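Local coordinates for sulfatase (Bacteroides fragilis CAG:558, PDB 6USS), which probably hydrolyses aryl sulfate esters at a calcium-containing active site in a human gut bacterium, at residues 33-45 / 311-325. The protein carries 1 engineered substitution. Sequence-based numbering, arbitrary orientation.
Sequences RPNIILFMVDDMG and EADNTIVIFMSDNGG. With CA (calcium ion), chain C.
Asp42, Asp43 and Asp322 bring their carboxylates onto one calcium ion just past the C-terminal ends of strands 35-41 and 315-321. Asp42 OD1 lies 2.3 Å from the metal, whereas Asp322 grips it unevenly, with OD2 at 2.2 Å and OD1 at 2.8 Å. Asn323 and the engineered Cys88 complete the site. Asp322 has CG between its backbone N and carbonyl carbon (chi1 77°), which lets OD1 also accept from Asp43 N on the syn side. Salt bridges from Lys165 to Asp42 and from Lys348 to Asp43 probably temper this concentration of negative charge. Beside the site, Ser321 OG donates to a lone pair of Met44 O (2.8 Å), tying the end of strand 315-321 to the loop after strand 35-41. Behind it the strands run parallel (axes 13° apart), in register from Asn35-Thr315 to Val41-Ser321, joined by alternating bonds such as Ile37 N to Ile316 O (2.7 Å). At the far end Asn35 ND2 donates to Thr315 OG1 (3.3 Å), near the Asn35 amide plane, while Asn35 OD1 accepts from Phe253 N of the neighbouring strand. The Phe39 and Phe319 rings are nearly parallel (20°) but slid apart, centroids 5.5 Å distant; Met44 SD meets the Phe319 edge. A buried parallel pair thus delivers metal ligands from the loops after both strands, consistent with the alkaline phosphatase clan.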
# COMPACT_ATOMS: atom_id res chain seq x y z
N ARG A 33 -11.46 -5.52 19.91
CA ARG A 33 -10.35 -5.98 19.07
C ARG A 33 -9.09 -5.17 19.34
O ARG A 33 -9.06 -3.96 19.12
CB ARG A 33 -10.70 -5.89 17.57
CG ARG A 33 -11.31 -7.19 17.01
CD ARG A 33 -11.38 -7.19 15.50
NE ARG A 33 -11.78 -5.90 14.98
CZ ARG A 33 -11.72 -5.56 13.69
NH1 ARG A 33 -11.27 -6.44 12.80
NH2 ARG A 33 -12.12 -4.36 13.29
N PRO A 34 -8.04 -5.83 19.81
CA PRO A 34 -6.86 -5.09 20.28
C PRO A 34 -5.99 -4.62 19.13
O PRO A 34 -5.99 -5.18 18.03
CB PRO A 34 -6.12 -6.13 21.12
CG PRO A 34 -6.43 -7.44 20.40
CD PRO A 34 -7.85 -7.29 19.90
N ASN A 35 -5.23 -3.56 19.40
CA ASN A 35 -4.06 -3.28 18.59
C ASN A 35 -2.96 -4.28 18.92
O ASN A 35 -2.90 -4.81 20.03
CB ASN A 35 -3.55 -1.86 18.82
CG ASN A 35 -4.66 -0.85 18.82
OD1 ASN A 35 -5.27 -0.57 17.79
ND2 ASN A 35 -4.94 -0.30 19.97
N ILE A 36 -2.10 -4.52 17.95
CA ILE A 36 -0.99 -5.44 18.06
C ILE A 36 0.27 -4.73 17.61
O ILE A 36 0.32 -4.18 16.50
CB ILE A 36 -1.25 -6.69 17.21
CG1 ILE A 36 -2.58 -7.33 17.62
CG2 ILE A 36 -0.05 -7.63 17.27
CD1 ILE A 36 -2.99 -8.57 16.82
N ILE A 37 1.30 -4.73 18.46
CA ILE A 37 2.64 -4.33 18.07
C ILE A 37 3.54 -5.55 18.12
O ILE A 37 3.70 -6.18 19.18
CB ILE A 37 3.20 -3.23 18.97
CG1 ILE A 37 2.35 -1.96 18.91
CG2 ILE A 37 4.63 -2.91 18.55
CD1 ILE A 37 2.80 -0.92 19.93
N LEU A 38 4.13 -5.89 16.97
CA LEU A 38 5.20 -6.88 16.86
C LEU A 38 6.52 -6.11 16.78
O LEU A 38 6.80 -5.46 15.77
CB LEU A 38 5.01 -7.75 15.62
CG LEU A 38 6.12 -8.75 15.31
CD1 LEU A 38 6.34 -9.67 16.51
CD2 LEU A 38 5.74 -9.57 14.08
N PHE A 39 7.30 -6.16 17.86
CA PHE A 39 8.58 -5.44 17.96
C PHE A 39 9.66 -6.49 17.71
O PHE A 39 9.87 -7.40 18.53
CB PHE A 39 8.69 -4.76 19.32
CG PHE A 39 9.91 -3.87 19.51
CD1 PHE A 39 11.14 -4.40 19.88
CD2 PHE A 39 9.80 -2.49 19.41
CE1 PHE A 39 12.24 -3.57 20.10
CE2 PHE A 39 10.90 -1.65 19.62
CZ PHE A 39 12.12 -2.19 19.96
N MET A 40 10.31 -6.39 16.55
CA MET A 40 11.26 -7.39 16.06
C MET A 40 12.65 -6.76 15.99
O MET A 40 12.86 -5.79 15.25
CB MET A 40 10.86 -7.92 14.68
CG MET A 40 11.80 -8.97 14.12
SD MET A 40 11.67 -10.61 14.90
CE MET A 40 9.95 -10.99 14.56
N VAL A 41 13.59 -7.33 16.74
CA VAL A 41 14.98 -6.91 16.70
C VAL A 41 15.75 -7.83 15.78
O VAL A 41 15.43 -9.02 15.65
CB VAL A 41 15.59 -6.90 18.12
CG1 VAL A 41 16.95 -6.26 18.10
CG2 VAL A 41 14.65 -6.18 19.07
N ASP A 42 16.76 -7.29 15.11
CA ASP A 42 17.57 -8.04 14.16
C ASP A 42 18.84 -8.59 14.82
O ASP A 42 19.56 -7.85 15.49
CB ASP A 42 17.95 -7.16 12.97
CG ASP A 42 18.44 -7.96 11.81
OD1 ASP A 42 18.00 -9.13 11.71
OD2 ASP A 42 19.25 -7.45 11.01
N ASP A 43 19.11 -9.88 14.60
CA ASP A 43 20.37 -10.50 15.04
C ASP A 43 20.60 -10.34 16.55
O ASP A 43 21.75 -10.28 17.00
CB ASP A 43 21.58 -9.93 14.28
CG ASP A 43 21.55 -10.25 12.80
OD1 ASP A 43 20.71 -11.08 12.40
OD2 ASP A 43 22.37 -9.66 12.03
N MET A 44 19.54 -10.27 17.34
CA MET A 44 19.66 -10.16 18.79
C MET A 44 19.70 -11.55 19.42
O MET A 44 18.83 -12.39 19.15
CB MET A 44 18.50 -9.33 19.34
CG MET A 44 18.46 -9.21 20.87
SD MET A 44 17.01 -8.36 21.52
CE MET A 44 17.30 -8.46 23.29
N GLY A 45 20.72 -11.80 20.28
CA GLY A 45 20.86 -13.10 20.90
C GLY A 45 20.00 -13.31 22.15
O GLY A 45 19.49 -12.37 22.77
N GLU A 311 -3.89 3.63 25.16
CA GLU A 311 -3.95 2.43 24.33
C GLU A 311 -3.33 1.21 25.00
O GLU A 311 -3.47 0.10 24.47
CB GLU A 311 -3.27 2.71 22.98
CG GLU A 311 -3.75 3.98 22.27
CD GLU A 311 -4.91 3.71 21.31
OE1 GLU A 311 -5.30 4.64 20.54
OE2 GLU A 311 -5.44 2.57 21.33
N ALA A 312 -2.69 1.37 26.16
CA ALA A 312 -1.90 0.29 26.75
C ALA A 312 -2.76 -0.91 27.13
O ALA A 312 -2.28 -2.05 27.08
CB ALA A 312 -1.14 0.82 27.97
N ASP A 313 -4.02 -0.69 27.51
CA ASP A 313 -4.84 -1.79 27.97
C ASP A 313 -5.49 -2.55 26.83
O ASP A 313 -5.95 -3.67 27.04
CB ASP A 313 -5.92 -1.29 28.93
CG ASP A 313 -5.33 -0.78 30.23
OD1 ASP A 313 -5.87 0.20 30.79
OD2 ASP A 313 -4.31 -1.35 30.67
N ASN A 314 -5.53 -1.98 25.64
CA ASN A 314 -6.09 -2.69 24.50
C ASN A 314 -5.06 -2.89 23.40
O ASN A 314 -5.40 -2.89 22.21
CB ASN A 314 -7.34 -1.98 23.98
CG ASN A 314 -8.26 -2.93 23.19
OD1 ASN A 314 -8.25 -4.15 23.40
ND2 ASN A 314 -9.05 -2.36 22.27
N THR A 315 -3.79 -3.06 23.77
CA THR A 315 -2.72 -3.29 22.80
C THR A 315 -1.88 -4.48 23.23
O THR A 315 -1.43 -4.55 24.38
CB THR A 315 -1.81 -2.07 22.65
OG1 THR A 315 -2.56 -0.97 22.09
CG2 THR A 315 -0.64 -2.40 21.75
N ILE A 316 -1.66 -5.40 22.31
CA ILE A 316 -0.76 -6.53 22.51
C ILE A 316 0.63 -6.14 22.02
O ILE A 316 0.79 -5.65 20.90
CB ILE A 316 -1.28 -7.77 21.78
CG1 ILE A 316 -2.62 -8.22 22.33
CG2 ILE A 316 -0.29 -8.91 21.88
CD1 ILE A 316 -3.21 -9.40 21.56
N VAL A 317 1.63 -6.37 22.86
CA VAL A 317 3.02 -6.12 22.51
C VAL A 317 3.74 -7.46 22.47
O VAL A 317 3.74 -8.21 23.45
CB VAL A 317 3.68 -5.17 23.52
CG1 VAL A 317 5.15 -4.94 23.16
CG2 VAL A 317 2.92 -3.85 23.60
N ILE A 318 4.33 -7.78 21.32
CA ILE A 318 5.12 -8.99 21.16
C ILE A 318 6.55 -8.57 20.86
O ILE A 318 6.81 -7.92 19.84
CB ILE A 318 4.58 -9.91 20.06
CG1 ILE A 318 3.09 -10.19 20.23
CG2 ILE A 318 5.34 -11.21 20.10
CD1 ILE A 318 2.44 -10.86 19.03
N PHE A 319 7.46 -8.96 21.73
CA PHE A 319 8.89 -8.75 21.56
C PHE A 319 9.51 -10.02 21.00
O PHE A 319 9.24 -11.12 21.51
CB PHE A 319 9.55 -8.37 22.88
CG PHE A 319 10.97 -7.95 22.75
CD1 PHE A 319 11.99 -8.90 22.66
CD2 PHE A 319 11.31 -6.61 22.73
CE1 PHE A 319 13.31 -8.51 22.55
CE2 PHE A 319 12.63 -6.21 22.61
CZ PHE A 319 13.63 -7.16 22.52
N MET A 320 10.35 -9.87 19.98
CA MET A 320 10.95 -11.03 19.34
C MET A 320 12.25 -10.61 18.67
O MET A 320 12.50 -9.43 18.42
CB MET A 320 9.97 -11.64 18.34
CG MET A 320 10.46 -12.90 17.65
SD MET A 320 10.95 -14.15 18.84
CE MET A 320 10.99 -15.61 17.78
N SER A 321 13.10 -11.60 18.41
CA SER A 321 14.29 -11.42 17.60
C SER A 321 14.30 -12.47 16.50
O SER A 321 13.74 -13.56 16.66
CB SER A 321 15.57 -11.50 18.43
OG SER A 321 16.70 -11.40 17.58
N ASP A 322 14.96 -12.16 15.39
CA ASP A 322 14.85 -13.00 14.21
C ASP A 322 15.92 -14.09 14.11
O ASP A 322 15.75 -15.01 13.31
CB ASP A 322 14.88 -12.14 12.94
CG ASP A 322 16.27 -11.66 12.59
OD1 ASP A 322 17.09 -11.46 13.51
OD2 ASP A 322 16.54 -11.52 11.38
N ASN A 323 17.03 -13.99 14.84
CA ASN A 323 18.03 -15.07 14.90
C ASN A 323 19.06 -14.72 15.97
O ASN A 323 18.99 -13.66 16.61
CB ASN A 323 18.70 -15.34 13.55
CG ASN A 323 19.34 -14.10 12.96
OD1 ASN A 323 20.31 -13.56 13.51
ND2 ASN A 323 18.81 -13.65 11.82
N GLY A 324 20.02 -15.64 16.18
CA GLY A 324 21.01 -15.45 17.22
C GLY A 324 21.99 -14.33 16.94
O GLY A 324 22.17 -13.87 15.81
N GLY A 325 22.65 -13.87 17.99
CA GLY A 325 23.65 -12.83 17.82
C GLY A 325 24.82 -13.32 16.98
O GLY A 325 25.12 -14.51 16.91
CA CA C . 18.76 -11.24 11.23